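Local coordinates for protein phosphatase Slingshot homolog 2 (Homo sapiens, PDB 2NT2) that dephosphorylates and activates the actin-depolymerising factor cofilin, thereby regulating actin filament dynamics, through the dual-specificity catalytic domain present here, at residues Val36-Asp41 / Arg54-Glu59; Ser3-Phe8 / Glu120-Thr125; Trp109-Ala114 / Gln134-Gln139. The protein carries 1 engineered substitution. One frame throughout, in Å; residues are numbered along the deposited sequence.

Interaction 1: residues Val36-Asp41 / Arg54-Glu59; sequences VTREID and RVYDEE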
loop_
_atom_site.group_PDB
_atom_site.type_symbol
_atom_site.label_atom_id
_atom_site.label_comp_id
_atom_site.label_asym_id
_atom_site.label_seq_id
_atom_site.Cartn_x
_atom_site.Cartn_y
_atom_site.Cartn_z
ATOM N N VAL A 36 6.387 -1.860 -1.962
ATOM C CA VAL A 36 6.832 -0.522 -1.614
ATOM C C VAL A 36 8.152 -0.548 -0.854
ATOM O O VAL A 36 8.272 -0.005 0.250
ATOM C CB VAL A 36 5.774 0.205 -0.752
ATOM C CG1 VAL A 36 6.027 1.707 -0.760
ATOM C CG2 VAL A 36 4.376 -0.093 -1.261
ATOM N N THR A 37 9.147 -1.232 -1.415
ATOM C CA THR A 37 10.455 -1.345 -0.796
ATOM C C THR A 37 11.561 -1.246 -1.850
ATOM O O THR A 37 11.312 -1.482 -3.032
ATOM C CB THR A 37 10.681 -2.660 -0.029
ATOM O OG1 THR A 37 11.159 -3.668 -0.938
ATOM C CG2 THR A 37 9.422 -3.204 0.617
ATOM N N ARG A 38 12.758 -0.940 -1.376
ATOM C CA ARG A 38 13.971 -1.042 -2.170
ATOM C C ARG A 38 14.670 -2.382 -1.916
ATOM O O ARG A 38 15.244 -2.955 -2.843
ATOM C CB ARG A 38 14.942 0.097 -1.845
ATOM C CG ARG A 38 16.298 -0.063 -2.530
ATOM C CD ARG A 38 16.399 0.815 -3.766
ATOM N NE ARG A 38 16.621 0.035 -4.979
ATOM C CZ ARG A 38 16.418 0.453 -6.215
ATOM N NH1 ARG A 38 15.974 1.680 -6.453
ATOM N NH2 ARG A 38 16.655 -0.363 -7.233
ATOM N N GLU A 39 14.606 -2.841 -0.676
ATOM C CA GLU A 39 15.384 -3.952 -0.159
ATOM C C GLU A 39 14.692 -5.304 -0.179
ATOM O O GLU A 39 15.302 -6.359 0.020
ATOM C CB GLU A 39 15.800 -3.607 1.285
ATOM C CG GLU A 39 14.700 -3.784 2.316
ATOM C CD GLU A 39 13.847 -2.552 2.525
ATOM O OE1 GLU A 39 13.279 -2.391 3.630
ATOM O OE2 GLU A 39 13.714 -1.723 1.601
ATOM N N ILE A 40 13.375 -5.349 -0.395
ATOM C CA ILE A 40 12.726 -6.663 -0.424
ATOM C C ILE A 40 12.462 -7.076 -1.868
ATOM O O ILE A 40 12.111 -6.250 -2.706
ATOM C CB ILE A 40 11.420 -6.691 0.379
ATOM C CG1 ILE A 40 11.640 -6.563 1.897
ATOM C CG2 ILE A 40 10.599 -7.930 0.093
ATOM C CD1 ILE A 40 11.475 -5.129 2.346
ATOM N N ASP A 41 12.646 -8.360 -2.133
ATOM C CA ASP A 41 12.501 -8.919 -3.463
ATOM C C ASP A 41 11.047 -9.160 -3.858
ATOM O O ASP A 41 10.166 -9.231 -3.004
ATOM C CB ASP A 41 13.289 -10.241 -3.537
ATOM C CG ASP A 41 14.759 -10.015 -3.231
ATOM O OD1 ASP A 41 15.297 -10.670 -2.313
ATOM O OD2 ASP A 41 15.382 -9.160 -3.892
ATOM N N ARG A 54 10.879 1.802 -5.069
ATOM C CA ARG A 54 12.193 1.425 -4.577
ATOM C C ARG A 54 12.784 2.477 -3.646
ATOM O O ARG A 54 13.684 3.233 -3.992
ATOM C CB ARG A 54 13.110 1.140 -5.771
ATOM C CG ARG A 54 12.337 0.422 -6.878
ATOM C CD ARG A 54 13.195 -0.571 -7.623
ATOM N NE ARG A 54 12.897 -0.561 -9.063
ATOM C CZ ARG A 54 13.184 0.457 -9.865
ATOM N NH1 ARG A 54 13.769 1.556 -9.404
ATOM N NH2 ARG A 54 12.882 0.384 -11.157
ATOM N N VAL A 55 12.245 2.464 -2.438
ATOM C CA VAL A 55 12.356 3.500 -1.433
ATOM C C VAL A 55 12.615 2.915 -0.055
ATOM O O VAL A 55 12.163 1.807 0.259
ATOM C CB VAL A 55 11.027 4.295 -1.429
ATOM C CG1 VAL A 55 10.383 4.251 -0.056
ATOM C CG2 VAL A 55 11.241 5.710 -1.919
ATOM N N TYR A 56 13.356 3.627 0.796
ATOM C CA TYR A 56 13.581 3.140 2.153
ATOM C C TYR A 56 12.603 3.815 3.127
ATOM O O TYR A 56 12.102 4.911 2.878
ATOM C CB TYR A 56 15.003 3.372 2.622
ATOM C CG TYR A 56 16.118 2.676 1.895
ATOM C CD1 TYR A 56 16.965 3.377 1.046
ATOM C CD2 TYR A 56 16.351 1.317 2.048
ATOM C CE1 TYR A 56 17.998 2.755 0.370
ATOM C CE2 TYR A 56 17.380 0.683 1.379
ATOM C CZ TYR A 56 18.202 1.400 0.542
ATOM O OH TYR A 56 19.231 0.772 -0.127
ATOM N N ASP A 57 12.350 3.137 4.237
ATOM C CA ASP A 57 11.499 3.623 5.312
ATOM C C ASP A 57 12.245 4.641 6.173
ATOM O O ASP A 57 12.636 4.345 7.306
ATOM C CB ASP A 57 11.037 2.455 6.193
ATOM C CG ASP A 57 9.880 2.829 7.100
ATOM O OD1 ASP A 57 9.231 3.862 6.838
ATOM O OD2 ASP A 57 9.621 2.067 8.060
ATOM N N GLU A 58 12.455 5.824 5.607
ATOM C CA GLU A 58 13.211 6.886 6.249
ATOM C C GLU A 58 12.620 8.264 5.935
ATOM O O GLU A 58 11.955 8.423 4.918
ATOM C CB GLU A 58 14.678 6.865 5.821
ATOM C CG GLU A 58 14.993 5.983 4.632
ATOM C CD GLU A 58 15.972 6.637 3.673
ATOM O OE1 GLU A 58 15.524 7.324 2.735
ATOM O OE2 GLU A 58 17.180 6.449 3.903
ATOM N N GLU A 59 12.905 9.206 6.817
ATOM C CA GLU A 59 12.375 10.563 6.754
ATOM C C GLU A 59 12.688 11.236 5.419
ATOM O O GLU A 59 11.946 12.108 4.967
ATOM C CB GLU A 59 12.913 11.389 7.920
ATOM C CG GLU A 59 13.463 12.750 7.559
ATOM C CD GLU A 59 14.671 13.139 8.386
ATOM O OE1 GLU A 59 15.322 14.147 8.010
ATOM O OE2 GLU A 59 14.989 12.438 9.384
HETATM O O HOH W 1 14.075 0.657 5.082
#
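Arg-54 CB lies over one face of the Arg-38 guanidinium, toward its rim and 2.9 Å above the plane, while Arg-38 NH1 stands at the edge of the Arg-54 guanidinium, near its plane. The two planes are 44° apart. Over one face of the Tyr-56 ring sits Arg-38 CB, a CH-pi contact 4.2 Å from the centroid. The contact joins two loops of the dual-specificity phosphatase fold, each following one of the adjacent parallel strands 30-35 and 49-52. Arginine suits both sites because its methylenes pack while its charge stays near solvent; the two NH1 atoms of Arg-38 and Arg-54, 3.7 Å apart, probably repel. Glu-39 OE1 forms a salt bridge with Arg-94, which also bonds Val-55 O, so one arginine ties both loops to helix 94-107. In an ST motif, Thr-37 OG1 accepts from Ile-40 N at 2.8 Å, and the Thr-37 side chain comes within about 4 Å of that of Ser-88, the engineered replacement at the phosphocysteine position. Between the backbones, the CA-H of Arg-54 points nearly straight (166°) at Thr-37 O, with CA and O 3.4 Å apart.

Interaction 2: residues Ser3-Phe8 / Glu120-Thr125; sequences SPTQIF and ERRTVT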
loop_
_atom_site.group_PDB
_atom_site.type_symbol
_atom_site.label_atom_id
_atom_site.label_comp_id
_atom_site.label_asym_id
_atom_site.label_seq_id
_atom_site.Cartn_x
_atom_site.Cartn_y
_atom_site.Cartn_z
ATOM N N SER A 3 -1.402 -12.368 9.265
ATOM C CA SER A 3 -1.823 -12.435 7.868
ATOM C C SER A 3 -1.820 -11.048 7.232
ATOM O O SER A 3 -1.738 -10.052 7.959
ATOM C CB SER A 3 -3.217 -13.062 7.774
ATOM O OG SER A 3 -4.064 -12.584 8.793
ATOM N N PRO A 4 -1.918 -10.977 5.911
ATOM C CA PRO A 4 -2.136 -9.686 5.242
ATOM C C PRO A 4 -3.498 -9.136 5.641
ATOM O O PRO A 4 -4.402 -9.905 5.972
ATOM C CB PRO A 4 -2.134 -10.026 3.753
ATOM C CG PRO A 4 -2.462 -11.481 3.707
ATOM C CD PRO A 4 -1.838 -12.083 4.937
ATOM N N THR A 5 -3.644 -7.817 5.638
ATOM C CA THR A 5 -4.902 -7.241 6.118
ATOM C C THR A 5 -5.720 -6.707 4.950
ATOM O O THR A 5 -5.247 -5.840 4.219
ATOM C CB THR A 5 -4.668 -6.114 7.137
ATOM O OG1 THR A 5 -3.826 -6.572 8.195
ATOM C CG2 THR A 5 -5.988 -5.711 7.781
ATOM N N GLN A 6 -6.939 -7.220 4.797
ATOM C CA GLN A 6 -7.817 -6.733 3.739
ATOM C C GLN A 6 -8.353 -5.353 4.096
ATOM O O GLN A 6 -9.005 -5.183 5.125
ATOM C CB GLN A 6 -8.984 -7.689 3.472
ATOM C CG GLN A 6 -9.622 -7.453 2.107
ATOM C CD GLN A 6 -10.592 -8.533 1.683
ATOM O OE1 GLN A 6 -11.023 -9.372 2.469
ATOM N NE2 GLN A 6 -10.954 -8.517 0.402
ATOM N N ILE A 7 -8.074 -4.375 3.235
ATOM C CA ILE A 7 -8.559 -3.024 3.540
ATOM C C ILE A 7 -9.710 -2.633 2.632
ATOM O O ILE A 7 -10.660 -1.971 3.058
ATOM C CB ILE A 7 -7.414 -2.004 3.440
ATOM C CG1 ILE A 7 -6.168 -2.446 4.225
ATOM C CG2 ILE A 7 -7.881 -0.636 3.886
ATOM C CD1 ILE A 7 -6.466 -2.769 5.680
ATOM N N PHE A 8 -9.619 -3.049 1.375
ATOM C CA PHE A 8 -10.735 -2.887 0.449
ATOM C C PHE A 8 -10.977 -4.200 -0.284
ATOM O O PHE A 8 -10.182 -5.114 -0.057
ATOM C CB PHE A 8 -10.487 -1.733 -0.518
ATOM C CG PHE A 8 -10.391 -0.407 0.228
ATOM C CD1 PHE A 8 -9.248 0.363 0.136
ATOM C CD2 PHE A 8 -11.451 0.042 1.000
ATOM C CE1 PHE A 8 -9.155 1.567 0.808
ATOM C CE2 PHE A 8 -11.371 1.240 1.686
ATOM C CZ PHE A 8 -10.218 1.999 1.580
ATOM N N GLU A 120 -7.758 0.883 12.214
ATOM C CA GLU A 120 -8.716 -0.014 12.849
ATOM C C GLU A 120 -8.501 -1.464 12.446
ATOM O O GLU A 120 -8.523 -2.359 13.292
ATOM C CB GLU A 120 -10.148 0.403 12.504
ATOM C CG GLU A 120 -11.015 0.621 13.735
ATOM C CD GLU A 120 -12.481 0.371 13.461
ATOM O OE1 GLU A 120 -12.900 -0.807 13.499
ATOM O OE2 GLU A 120 -13.221 1.350 13.218
ATOM N N ARG A 121 -8.295 -1.723 11.159
ATOM C CA ARG A 121 -8.069 -3.084 10.686
ATOM C C ARG A 121 -6.631 -3.537 10.858
ATOM O O ARG A 121 -6.356 -4.675 11.238
ATOM C CB ARG A 121 -8.475 -3.177 9.205
ATOM C CG ARG A 121 -9.968 -3.006 9.031
ATOM C CD ARG A 121 -10.353 -2.105 7.868
ATOM N NE ARG A 121 -11.584 -1.374 8.183
ATOM C CZ ARG A 121 -12.804 -1.757 7.827
ATOM N NH1 ARG A 121 -12.960 -2.877 7.132
ATOM N NH2 ARG A 121 -13.856 -1.028 8.171
ATOM N N ARG A 122 -5.690 -2.641 10.574
ATOM C CA ARG A 122 -4.282 -2.996 10.767
ATOM C C ARG A 122 -3.673 -2.138 11.873
ATOM O O ARG A 122 -3.093 -1.087 11.622
ATOM C CB ARG A 122 -3.492 -2.862 9.469
ATOM C CG ARG A 122 -2.045 -3.299 9.608
ATOM C CD ARG A 122 -1.550 -4.005 8.355
ATOM N NE ARG A 122 -0.166 -4.446 8.537
ATOM C CZ ARG A 122 0.186 -5.726 8.603
ATOM N NH1 ARG A 122 -0.744 -6.662 8.489
ATOM N NH2 ARG A 122 1.458 -6.056 8.771
ATOM N N THR A 123 -3.855 -2.606 13.097
ATOM C CA THR A 123 -3.478 -1.913 14.312
ATOM C C THR A 123 -2.002 -1.563 14.365
ATOM O O THR A 123 -1.615 -0.585 15.014
ATOM C CB THR A 123 -3.858 -2.765 15.543
ATOM O OG1 THR A 123 -3.049 -3.943 15.597
ATOM C CG2 THR A 123 -5.302 -3.237 15.407
ATOM N N VAL A 124 -1.140 -2.334 13.700
ATOM C CA VAL A 124 0.285 -2.010 13.765
ATOM C C VAL A 124 0.645 -0.878 12.806
ATOM O O VAL A 124 1.778 -0.387 12.839
ATOM C CB VAL A 124 1.201 -3.212 13.487
ATOM C CG1 VAL A 124 1.230 -4.149 14.682
ATOM C CG2 VAL A 124 0.780 -3.950 12.229
ATOM N N THR A 125 -0.297 -0.460 11.969
ATOM C CA THR A 125 -0.055 0.642 11.047
ATOM C C THR A 125 0.507 1.865 11.766
ATOM O O THR A 125 -0.047 2.359 12.745
ATOM C CB THR A 125 -1.319 1.076 10.282
ATOM O OG1 THR A 125 -2.368 1.353 11.214
ATOM C CG2 THR A 125 -1.797 -0.046 9.374
HETATM O O HOH W 2 1.483 -9.030 8.236
#
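Thr-5 of edge strand 5-8 meets Arg-122, the residue that leaves helix 111-121, in the second shell of the phosphatase signature loop, which carries the phosphocysteine position (Ser-88, engineered here). Arg-122 NH1 donates to Thr-5 OG1 at 3.1 Å, a fairly straight bond (160° at the hydrogen) with the oxygen lying almost exactly in the guanidinium plane. Threonine suits the place because its two branches do different work. With OG1 anti to its own carbonyl carbon (chi1 -53°), the hydroxyl meets the arginine, and also touches Arg-122 CD at 3.4 Å, whereas CG2 packs 3.8 Å from Arg-121 CB. Ile-7 extends this apolar patch: its CD1 approaches the same Arg-121 CB at 4.1 Å. Near the chain start, a water accepts from Arg-122 NH2 at 3.0 Å and donates weakly to Ser-3 O.

Arginine suits its own site because its planar group can donate in several directions at once. Beyond the bond to Thr-5, NE donates to Gly-91 O and NH2 to Met-90 O, both in the signature loop, so bonds from all three nitrogens fix the rotation of the guanidinium. An alanine here would probably leave the Thr-5 hydroxyl and the carbonyls of Gly-91 and Met-90 without these donors, and the signature loop less firmly tied to the strand. The strand itself is irregular: Ile-7 and Phe-8 form a classic beta bulge against strand 11-14, and Ile-7 O receives a hydrogen bond from Tyr-117 OH of helix 111-121. An arginine that donates to backbone carbonyls of the signature loop is consistent with the dual-specificity branch of the cysteine-dependent protein-tyrosine phosphatase fold.

Interaction 3: residues Trp109-Ala114 / Gln134-Gln139; sequences WNLDRA and QLEEYQ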
loop_
_atom_site.group_PDB
_atom_site.type_symbol
_atom_site.label_atom_id
_atom_site.label_comp_id
_atom_site.label_asym_id
_atom_site.label_seq_id
_atom_site.Cartn_x
_atom_site.Cartn_y
_atom_site.Cartn_z
ATOM N N TRP A 109 -11.739 10.329 0.934
ATOM C CA TRP A 109 -11.783 10.326 2.384
ATOM C C TRP A 109 -10.861 11.351 3.025
ATOM O O TRP A 109 -9.743 11.564 2.563
ATOM C CB TRP A 109 -11.405 8.911 2.860
ATOM C CG TRP A 109 -12.550 7.953 2.736
ATOM C CD1 TRP A 109 -13.789 8.213 2.232
ATOM C CD2 TRP A 109 -12.548 6.577 3.125
ATOM N NE1 TRP A 109 -14.565 7.082 2.283
ATOM C CE2 TRP A 109 -13.826 6.062 2.829
ATOM C CE3 TRP A 109 -11.591 5.734 3.693
ATOM C CZ2 TRP A 109 -14.170 4.736 3.086
ATOM C CZ3 TRP A 109 -11.932 4.423 3.946
ATOM C CH2 TRP A 109 -13.211 3.936 3.642
ATOM N N ASN A 110 -11.311 11.977 4.107
ATOM C CA ASN A 110 -10.429 12.820 4.912
ATOM C C ASN A 110 -9.246 11.997 5.412
ATOM O O ASN A 110 -9.340 10.771 5.481
ATOM C CB ASN A 110 -11.180 13.403 6.106
ATOM C CG ASN A 110 -11.974 14.644 5.765
ATOM O OD1 ASN A 110 -12.044 15.050 4.602
ATOM N ND2 ASN A 110 -12.576 15.241 6.787
ATOM N N LEU A 111 -8.138 12.643 5.772
ATOM C CA LEU A 111 -6.976 11.878 6.220
ATOM C C LEU A 111 -7.277 11.107 7.498
ATOM O O LEU A 111 -6.991 9.906 7.573
ATOM C CB LEU A 111 -5.762 12.772 6.424
ATOM C CG LEU A 111 -4.577 12.135 7.160
ATOM C CD1 LEU A 111 -4.150 10.831 6.503
ATOM C CD2 LEU A 111 -3.420 13.127 7.223
ATOM N N ASP A 112 -7.812 11.774 8.520
ATOM C CA ASP A 112 -8.084 11.045 9.759
ATOM C C ASP A 112 -9.067 9.903 9.523
ATOM O O ASP A 112 -8.865 8.819 10.070
ATOM C CB ASP A 112 -8.580 12.021 10.825
ATOM C CG ASP A 112 -7.395 12.750 11.446
ATOM O OD1 ASP A 112 -6.426 13.063 10.725
ATOM O OD2 ASP A 112 -7.427 12.984 12.677
ATOM N N ARG A 113 -10.044 10.171 8.688
ATOM C CA ARG A 113 -10.982 9.242 8.089
ATOM C C ARG A 113 -10.296 7.953 7.626
ATOM O O ARG A 113 -10.602 6.864 8.099
ATOM C CB ARG A 113 -11.611 9.897 6.865
ATOM C CG ARG A 113 -13.111 9.842 6.694
ATOM C CD ARG A 113 -13.639 11.217 6.314
ATOM N NE ARG A 113 -14.252 11.267 4.985
ATOM C CZ ARG A 113 -15.076 12.228 4.602
ATOM N NH1 ARG A 113 -15.399 13.214 5.431
ATOM N NH2 ARG A 113 -15.597 12.212 3.383
ATOM N N ALA A 114 -9.386 8.099 6.674
ATOM C CA ALA A 114 -8.681 6.992 6.036
ATOM C C ALA A 114 -7.658 6.377 6.979
ATOM O O ALA A 114 -7.576 5.158 7.111
ATOM C CB ALA A 114 -8.001 7.461 4.756
ATOM N N GLN A 134 3.629 13.989 4.921
ATOM C CA GLN A 134 3.343 13.945 3.491
ATOM C C GLN A 134 1.890 13.624 3.188
ATOM O O GLN A 134 1.333 14.130 2.214
ATOM C CB GLN A 134 4.261 12.924 2.806
ATOM C CG GLN A 134 5.668 13.449 2.583
ATOM C CD GLN A 134 6.700 12.345 2.476
ATOM O OE1 GLN A 134 6.638 11.496 1.584
ATOM N NE2 GLN A 134 7.658 12.368 3.389
ATOM N N LEU A 135 1.269 12.797 4.016
ATOM C CA LEU A 135 -0.146 12.473 3.861
ATOM C C LEU A 135 -1.015 13.704 4.105
ATOM O O LEU A 135 -1.997 13.915 3.398
ATOM C CB LEU A 135 -0.549 11.332 4.798
ATOM C CG LEU A 135 -0.088 9.931 4.379
ATOM C CD1 LEU A 135 -0.168 8.973 5.560
ATOM C CD2 LEU A 135 -0.893 9.406 3.205
ATOM N N GLU A 136 -0.622 14.510 5.087
ATOM C CA GLU A 136 -1.220 15.811 5.338
ATOM C C GLU A 136 -1.060 16.717 4.117
ATOM O O GLU A 136 -1.979 17.433 3.732
ATOM C CB GLU A 136 -0.563 16.503 6.527
ATOM C CG GLU A 136 -0.993 16.030 7.897
ATOM C CD GLU A 136 -0.094 16.597 8.990
ATOM O OE1 GLU A 136 0.565 17.633 8.736
ATOM O OE2 GLU A 136 -0.055 15.987 10.082
ATOM N N GLU A 137 0.134 16.685 3.518
ATOM C CA GLU A 137 0.315 17.434 2.276
ATOM C C GLU A 137 -0.652 16.909 1.210
ATOM O O GLU A 137 -1.382 17.690 0.604
ATOM C CB GLU A 137 1.758 17.355 1.772
ATOM C CG GLU A 137 2.032 18.263 0.586
ATOM C CD GLU A 137 3.496 18.468 0.275
ATOM O OE1 GLU A 137 3.777 19.133 -0.752
ATOM O OE2 GLU A 137 4.355 17.977 1.040
ATOM N N TYR A 138 -0.627 15.598 1.016
ATOM C CA TYR A 138 -1.416 14.925 -0.012
ATOM C C TYR A 138 -2.868 15.383 0.063
ATOM O O TYR A 138 -3.476 15.755 -0.939
ATOM C CB TYR A 138 -1.320 13.416 0.164
ATOM C CG TYR A 138 -1.834 12.575 -0.974
ATOM C CD1 TYR A 138 -1.423 12.813 -2.274
ATOM C CD2 TYR A 138 -2.732 11.535 -0.753
ATOM C CE1 TYR A 138 -1.882 12.054 -3.332
ATOM C CE2 TYR A 138 -3.199 10.764 -1.804
ATOM C CZ TYR A 138 -2.771 11.028 -3.089
ATOM O OH TYR A 138 -3.223 10.271 -4.145
ATOM N N GLN A 139 -3.388 15.389 1.284
ATOM C CA GLN A 139 -4.711 15.927 1.571
ATOM C C GLN A 139 -4.881 17.323 0.980
ATOM O O GLN A 139 -5.797 17.566 0.194
ATOM C CB GLN A 139 -4.925 15.966 3.082
ATOM C CG GLN A 139 -6.320 16.410 3.510
ATOM C CD GLN A 139 -6.507 16.186 5.000
ATOM O OE1 GLN A 139 -5.660 16.609 5.789
ATOM N NE2 GLN A 139 -7.587 15.510 5.368
#
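Leu-135 opens the contact by offering its CB to Leu-111 CD1 at 4.0 Å, the two leucine side chains crossing at about a right angle. Both are buried, and a branched apolar residue suits each position because it can fill the space between two helices without bringing in a polar group. In Leu-111, CG stands anti to the backbone N (chi1 168°), and the two methyls divide the work: CD1 faces Leu-135, while CD2 reaches the backbone of the partner helix, 4.0 Å from the carbonyl carbon of Leu-135.

One residue on, Glu-136 places its CG 3.8 Å from Leu-111 CD2. A glutamate is suitable at this margin because its methylene can cover the leucine while the extended remainder of the chain carries the charge away to the exposed side of the helix. Tyr-138 turns to a different neighbour and packs its ring edge-to-face with that of Trp-67. A full helical turn after Leu-135, with Gln-139 N bonded to Leu-135 O at 2.9 Å, Gln-139 comes back to the contact. Its extended chain brings CD to 3.8 Å from Leu-111 CB. A long side chain with a polar end suits this place, which is partly exposed and next to the start of helix 111-121, just past Asn-110 at the N-cap position.

The contact thus joins the start of helix 111-121 to the middle of helix 129-143, and helix 94-107 adjoins both: Ile-100 touches Leu-111, Met-104 touches Gln-139, and Ala-101 and Lys-105 touch Tyr-138.

How the interactions relate
The three contacts lie within a single phosphatase catalytic domain. Interaction 1 is nested in the long chain loop that interaction 2 closes, interaction 3 follows interaction 1 in series, and interactions 2 and 3 alternate along the chain. Centres of interactions 1 and 2 are about 20 Å apart, those of 1 and 3 about 22 Å, and those of 2 and 3 about 17 Å. Helix 111-121 carries one segment each of interactions 2 and 3, which touch where Phe-8 packs on Trp-109. Interaction 1, in loops that follow strands 30-35 and 49-52, and interaction 2, between edge strand 5-8 and the end of helix 111-121, both lie near the signature loop, while interaction 3 packs helices away from the active site.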